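Local coordinates for protein dTDP Sugar Isomerase (Desulfovibrio desulfuricans subsp. desulfuricans str. G20, PDB 3EJK) that probably catalyses the epimerisation of dTDP-4-dehydro-6-deoxy-glucose at C3' and C5' to dTDP-4-dehydro-rhamnose, at residues A[23-28]-A[114-119]; A[76-81]-A[136-141]. All blocks are in the same frame, centred on the assembly; numbering follows the deposited sequence.

Contact 1 (A[23-28]-A[114-119]); sequences AQLSEL and RLLRIP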
loop_
_atom_site.group_PDB
_atom_site.type_symbol
_atom_site.label_atom_id
_atom_site.label_comp_id
_atom_site.label_asym_id
_atom_site.label_seq_id
_atom_site.Cartn_x
_atom_site.Cartn_y
_atom_site.Cartn_z
ATOM N N ALA A 23 10.518 -15.120 -11.782
ATOM C CA ALA A 23 9.461 -14.100 -11.776
ATOM C C ALA A 23 8.133 -14.856 -11.682
ATOM O O ALA A 23 7.910 -15.856 -12.364
ATOM C CB ALA A 23 9.519 -13.236 -12.996
ATOM N N GLN A 24 7.272 -14.405 -10.790
ATOM C CA GLN A 24 5.994 -15.079 -10.570
ATOM C C GLN A 24 4.866 -14.112 -10.410
ATOM O O GLN A 24 5.029 -12.995 -9.966
ATOM C CB GLN A 24 6.048 -15.942 -9.310
ATOM C CG GLN A 24 7.123 -16.992 -9.276
ATOM C CD GLN A 24 7.138 -17.713 -7.940
ATOM O OE1 GLN A 24 6.483 -17.289 -6.989
ATOM N NE2 GLN A 24 7.887 -18.798 -7.859
ATOM N N LEU A 25 3.694 -14.602 -10.755
ATOM C CA LEU A 25 2.484 -13.827 -10.686
ATOM C C LEU A 25 1.444 -14.628 -9.924
ATOM O O LEU A 25 1.169 -15.783 -10.250
ATOM C CB LEU A 25 2.066 -13.554 -12.119
ATOM C CG LEU A 25 1.321 -12.314 -12.537
ATOM C CD1 LEU A 25 2.067 -11.079 -12.064
ATOM C CD2 LEU A 25 1.214 -12.386 -14.081
ATOM N N SER A 26 0.907 -14.030 -8.871
ATOM C CA SER A 26 -0.104 -14.711 -8.086
ATOM C C SER A 26 -1.340 -13.862 -7.859
ATOM O O SER A 26 -1.300 -12.627 -7.836
ATOM C CB SER A 26 0.482 -15.191 -6.750
ATOM O OG SER A 26 1.061 -14.133 -6.006
ATOM N N GLU A 27 -2.449 -14.568 -7.727
ATOM C CA GLU A 27 -3.749 -13.949 -7.461
ATOM C C GLU A 27 -3.826 -13.262 -6.125
ATOM O O GLU A 27 -3.300 -13.735 -5.116
ATOM C CB GLU A 27 -4.885 -14.972 -7.542
ATOM C CG GLU A 27 -5.214 -15.327 -8.970
ATOM C CD GLU A 27 -5.545 -14.094 -9.792
ATOM O OE1 GLU A 27 -5.732 -12.987 -9.201
ATOM O OE2 GLU A 27 -5.610 -14.239 -11.030
ATOM N N LEU A 28 -4.488 -12.115 -6.167
ATOM C CA LEU A 28 -4.799 -11.305 -4.989
ATOM C C LEU A 28 -6.309 -11.105 -4.892
ATOM O O LEU A 28 -6.961 -10.673 -5.849
ATOM C CB LEU A 28 -4.113 -9.932 -5.046
ATOM C CG LEU A 28 -2.606 -9.882 -4.873
ATOM C CD1 LEU A 28 -2.075 -8.414 -5.080
ATOM C CD2 LEU A 28 -2.238 -10.449 -3.513
ATOM N N ARG A 114 -2.938 -8.580 -9.320
ATOM C CA ARG A 114 -2.055 -9.678 -8.928
ATOM C C ARG A 114 -0.796 -9.191 -8.269
ATOM O O ARG A 114 -0.472 -7.989 -8.272
ATOM C CB ARG A 114 -1.670 -10.472 -10.155
ATOM C CG ARG A 114 -2.906 -10.937 -10.938
ATOM C CD ARG A 114 -2.535 -11.660 -12.200
ATOM N NE ARG A 114 -3.700 -12.320 -12.788
ATOM C CZ ARG A 114 -4.346 -11.906 -13.877
ATOM N NH1 ARG A 114 -3.939 -10.831 -14.529
ATOM N NH2 ARG A 114 -5.399 -12.583 -14.328
ATOM N N LEU A 115 -0.088 -10.161 -7.713
ATOM C CA LEU A 115 1.181 -9.911 -7.037
ATOM C C LEU A 115 2.293 -10.427 -7.959
ATOM O O LEU A 115 2.279 -11.571 -8.393
ATOM C CB LEU A 115 1.251 -10.613 -5.683
ATOM C CG LEU A 115 2.411 -10.163 -4.779
ATOM C CD1 LEU A 115 2.098 -8.819 -4.236
ATOM C CD2 LEU A 115 2.634 -11.149 -3.614
ATOM N N LEU A 116 3.214 -9.533 -8.272
ATOM C CA LEU A 116 4.361 -9.821 -9.148
ATOM C C LEU A 116 5.638 -9.903 -8.322
ATOM O O LEU A 116 6.024 -8.963 -7.653
ATOM C CB LEU A 116 4.516 -8.710 -10.190
ATOM C CG LEU A 116 5.788 -8.711 -11.037
ATOM C CD1 LEU A 116 5.803 -10.012 -11.853
ATOM C CD2 LEU A 116 5.907 -7.452 -11.925
ATOM N N ARG A 117 6.263 -11.070 -8.376
ATOM C CA ARG A 117 7.532 -11.315 -7.707
ATOM C C ARG A 117 8.656 -11.063 -8.695
ATOM O O ARG A 117 8.669 -11.633 -9.785
ATOM C CB ARG A 117 7.590 -12.769 -7.202
ATOM C CG ARG A 117 8.905 -13.124 -6.558
ATOM C CD ARG A 117 8.997 -14.621 -6.273
ATOM N NE ARG A 117 10.180 -14.882 -5.470
ATOM C CZ ARG A 117 11.324 -15.365 -5.941
ATOM N NH1 ARG A 117 11.441 -15.699 -7.215
ATOM N NH2 ARG A 117 12.344 -15.543 -5.112
ATOM N N ILE A 118 9.579 -10.173 -8.329
ATOM C CA ILE A 118 10.728 -9.871 -9.198
ATOM C C ILE A 118 11.980 -10.338 -8.465
ATOM O O ILE A 118 12.343 -9.778 -7.428
ATOM C CB ILE A 118 10.852 -8.372 -9.519
ATOM C CG1 ILE A 118 9.577 -7.860 -10.189
ATOM C CG2 ILE A 118 12.095 -8.105 -10.462
ATOM C CD1 ILE A 118 9.565 -6.348 -10.399
ATOM N N PRO A 119 12.665 -11.365 -8.993
ATOM C CA PRO A 119 13.795 -11.816 -8.182
ATOM C C PRO A 119 15.032 -10.929 -8.305
ATOM O O PRO A 119 15.072 -10.036 -9.148
ATOM C CB PRO A 119 14.072 -13.236 -8.705
ATOM C CG PRO A 119 13.388 -13.343 -10.006
ATOM C CD PRO A 119 12.434 -12.206 -10.180
HETATM O O HOH W 1 3.538 -13.617 -6.804
#
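The guanidinium of Arg114 meets the carboxylate of Glu27 at its edge: Glu27 OE2 stands 3.2 Å from Arg114 NE, only slightly tilted from the guanidinium plane. Seen from the carboxylate, NE comes in from above the plane, and the two flat groups are turned 59° apart while their side chains run side by side. Glu27 bends at chi2 (-56°), whereas the extended Arg114 chain lays its CD against Leu25 CG at 3.9 Å. The other planar pair, the Gln24 amide and the Arg117 guanidinium, stands 45° apart; here the touch is made by the aliphatic Arg117 CD, 3.7 Å from Gln24 OE1, and Arg117 NH1 bonds to the carbonyl of Gly22.

Strands 24-27 and 114-118 pair antiparallel. Gln24 with Arg117 and Ser26 with Leu115 are the hydrogen-bonded pairs, the straightest bond running from Arg117 N to Gln24 O over 2.8 Å. The hydroxyl of buried Ser26 is small enough for OG to sit 3.5 Å from Leu115 CB, and its water partner, at 2.7 Å from OG, gives Leu115 O a second hydrogen bond beside that from Ser26 N. Leu25 CD1 lies 3.9 Å from Leu116 CB, and both leucines continue onto Leu107 of strand 102-108 in the other sheet, as expected inside a cupin beta-sandwich.

The chemistry thus gives Leu25 and Leu116 the apolar packing between the sheets, while the opposite face mixes Leu115 with polar chains; the charged ends of Glu27 and Arg114 form a salt bridge probably softened by solvent.

Contact 2 (A[76-81]-A[136-141]); sequences QLFAVP and VANCTD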
loop_
_atom_site.group_PDB
_atom_site.type_symbol
_atom_site.label_atom_id
_atom_site.label_comp_id
_atom_site.label_asym_id
_atom_site.label_seq_id
_atom_site.Cartn_x
_atom_site.Cartn_y
_atom_site.Cartn_z
ATOM N N GLN A 76 11.465 -8.097 -5.105
ATOM C CA GLN A 76 10.331 -7.171 -5.127
ATOM C C GLN A 76 9.026 -7.952 -5.165
ATOM O O GLN A 76 8.945 -9.042 -5.744
ATOM C CB GLN A 76 10.359 -6.261 -6.370
ATOM C CG GLN A 76 11.730 -5.768 -6.823
ATOM C CD GLN A 76 12.550 -5.097 -5.740
ATOM O OE1 GLN A 76 12.038 -4.294 -4.950
ATOM N NE2 GLN A 76 13.860 -5.372 -5.743
ATOM N N LEU A 77 8.029 -7.388 -4.483
ATOM C CA LEU A 77 6.641 -7.899 -4.496
ATOM C C LEU A 77 5.716 -6.704 -4.738
ATOM O O LEU A 77 5.377 -5.946 -3.829
ATOM C CB LEU A 77 6.248 -8.657 -3.225
ATOM C CG LEU A 77 6.943 -9.999 -2.997
ATOM C CD1 LEU A 77 6.546 -10.564 -1.638
ATOM C CD2 LEU A 77 6.613 -10.957 -4.095
ATOM N N PHE A 78 5.365 -6.558 -6.011
ATOM C CA PHE A 78 4.530 -5.470 -6.527
ATOM C C PHE A 78 3.053 -5.796 -6.522
ATOM O O PHE A 78 2.625 -6.869 -6.947
ATOM C CB PHE A 78 4.846 -5.180 -8.007
ATOM C CG PHE A 78 6.041 -4.296 -8.258
ATOM C CD1 PHE A 78 6.990 -4.056 -7.301
ATOM C CD2 PHE A 78 6.234 -3.764 -9.537
ATOM C CE1 PHE A 78 8.093 -3.247 -7.572
ATOM C CE2 PHE A 78 7.354 -2.971 -9.825
ATOM C CZ PHE A 78 8.284 -2.725 -8.827
ATOM N N ALA A 79 2.290 -4.807 -6.078
ATOM C CA ALA A 79 0.825 -4.812 -6.232
ATOM C C ALA A 79 0.437 -3.414 -6.675
ATOM O O ALA A 79 1.115 -2.457 -6.348
ATOM C CB ALA A 79 0.072 -5.246 -4.972
ATOM N N VAL A 80 -0.619 -3.327 -7.479
ATOM C CA VAL A 80 -1.073 -2.042 -8.034
ATOM C C VAL A 80 -2.554 -1.810 -7.685
ATOM O O VAL A 80 -3.457 -2.117 -8.469
ATOM C CB VAL A 80 -0.848 -1.988 -9.559
ATOM C CG1 VAL A 80 -1.372 -0.681 -10.130
ATOM C CG2 VAL A 80 0.684 -2.155 -9.894
ATOM N N PRO A 81 -2.808 -1.255 -6.506
ATOM C CA PRO A 81 -4.194 -1.090 -6.043
ATOM C C PRO A 81 -4.932 0.085 -6.634
ATOM O O PRO A 81 -6.157 0.162 -6.541
ATOM C CB PRO A 81 -4.048 -0.893 -4.539
ATOM C CG PRO A 81 -2.653 -0.417 -4.342
ATOM C CD PRO A 81 -1.826 -0.808 -5.518
ATOM N N VAL A 136 1.779 2.055 -7.156
ATOM C CA VAL A 136 2.431 0.770 -7.062
ATOM C C VAL A 136 2.858 0.585 -5.616
ATOM O O VAL A 136 3.455 1.476 -5.023
ATOM C CB VAL A 136 3.698 0.727 -7.980
ATOM C CG1 VAL A 136 4.332 -0.629 -7.958
ATOM C CG2 VAL A 136 3.351 1.142 -9.418
ATOM N N ALA A 137 2.516 -0.565 -5.051
ATOM C CA ALA A 137 2.946 -0.915 -3.711
ATOM C C ALA A 137 4.010 -1.980 -3.836
ATOM O O ALA A 137 3.933 -2.875 -4.672
ATOM C CB ALA A 137 1.774 -1.410 -2.855
ATOM N N ASN A 138 5.024 -1.865 -2.998
ATOM C CA ASN A 138 6.111 -2.836 -3.003
ATOM C C ASN A 138 6.457 -3.267 -1.592
ATOM O O ASN A 138 6.719 -2.444 -0.735
ATOM C CB ASN A 138 7.348 -2.241 -3.689
ATOM C CG ASN A 138 8.406 -3.280 -3.987
ATOM O OD1 ASN A 138 8.188 -4.467 -3.783
ATOM N ND2 ASN A 138 9.565 -2.834 -4.474
ATOM N N CYS A 139 6.396 -4.564 -1.354
ATOM C CA CYS A 139 6.778 -5.119 -0.077
ATOM C C CYS A 139 8.055 -5.914 -0.341
ATOM O O CYS A 139 8.025 -6.997 -0.938
ATOM C CB CYS A 139 5.691 -6.024 0.493
ATOM S SG CYS A 139 6.055 -6.626 2.176
ATOM N N THR A 140 9.167 -5.348 0.108
ATOM C CA THR A 140 10.471 -5.936 -0.134
ATOM C C THR A 140 10.944 -6.703 1.088
ATOM O O THR A 140 10.503 -6.474 2.227
ATOM C CB THR A 140 11.472 -4.863 -0.516
ATOM O OG1 THR A 140 11.690 -4.031 0.614
ATOM C CG2 THR A 140 10.937 -4.044 -1.644
ATOM N N ASP A 141 11.861 -7.611 0.815
ATOM C CA ASP A 141 12.349 -8.557 1.826
ATOM C C ASP A 141 13.499 -7.992 2.611
ATOM O O ASP A 141 13.831 -8.478 3.685
ATOM C CB ASP A 141 12.692 -9.921 1.222
ATOM C CG ASP A 141 13.790 -9.867 0.194
ATOM O OD1 ASP A 141 14.005 -8.818 -0.445
ATOM O OD2 ASP A 141 14.425 -10.912 0.003
#
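Asn138 reaches across to two residues of 76-81 with both ends of its amide. Its ND2 donates to Gln76 OE1 over 2.9 Å, lying in the carbonyl plane on a lone pair, with OE1 nearly in the Asn138 amide plane in turn; the two amides are 63° apart. Its OD1 accepts from Leu77 N at 3.0 Å, that donor being somewhat tilted from the carbonyl plane. Anti to the backbone N (chi1 -168°), Asn138 CG is carried to the rim of the Phe78 ring, 3.6 Å from CE1. The amide is turned 81° from the ring plane, with ND2 3.5 Å from Phe78 CE1. An asparagine suits this buried place because one short side chain both donates and accepts. Over one face of the same ring sits Val136 CG1, 4.1 Å from the Phe78 centroid, a CH-pi contact offset toward the rim.

Strands 76-81 and 136-140 run antiparallel as neighbours in one sheet of the cupin-type beta-sandwich. Ala79 and Ala137 form a hydrogen-bonded pair, with Ala137 N 2.7 Å from Ala79 O, and Cys139 N donates to Leu77 O at 3.0 Å. The methyls of Ala79 and Ala137 lie on the face away from Phe78 and Asn138, where Ala137 packs on Phe57 of the second subunit; its small methyl is consistent with that subunit's close approach.

Farther out, Asn138 ND2 is also hydrogen-bonded to Tyr56 OH, so the amide nitrogen has two partners. Phe126, on strand 123-128 of the other sheet, meets the Phe78 ring roughly perpendicularly and also touches Val136.

How the contacts relate
Contacts 1 and 2 belong to one antiparallel sheet, their centres about 9 Å apart, and strands 114-118 and 76-82 are the neighbours that join them. Ile118 N lies 2.9 Å from Gln76 O and Leu116 O lies 3.0 Å from Phe78 N, probable hydrogen bonds that carry the pairing from 23-28 through to 136-141. Side chains seal the same seam: Arg117 CB is 3.7 Å from Leu77 CD2. Contact 1 is partly buried and touches no other chain of the assembly, whereas contact 2 is buried and meets the second subunit at Pro81 and Ala137. The Gln76 side chain is about 5 Å from a citrate, probably from the crystallisation liquor, which may mark a pocket beside contact 2.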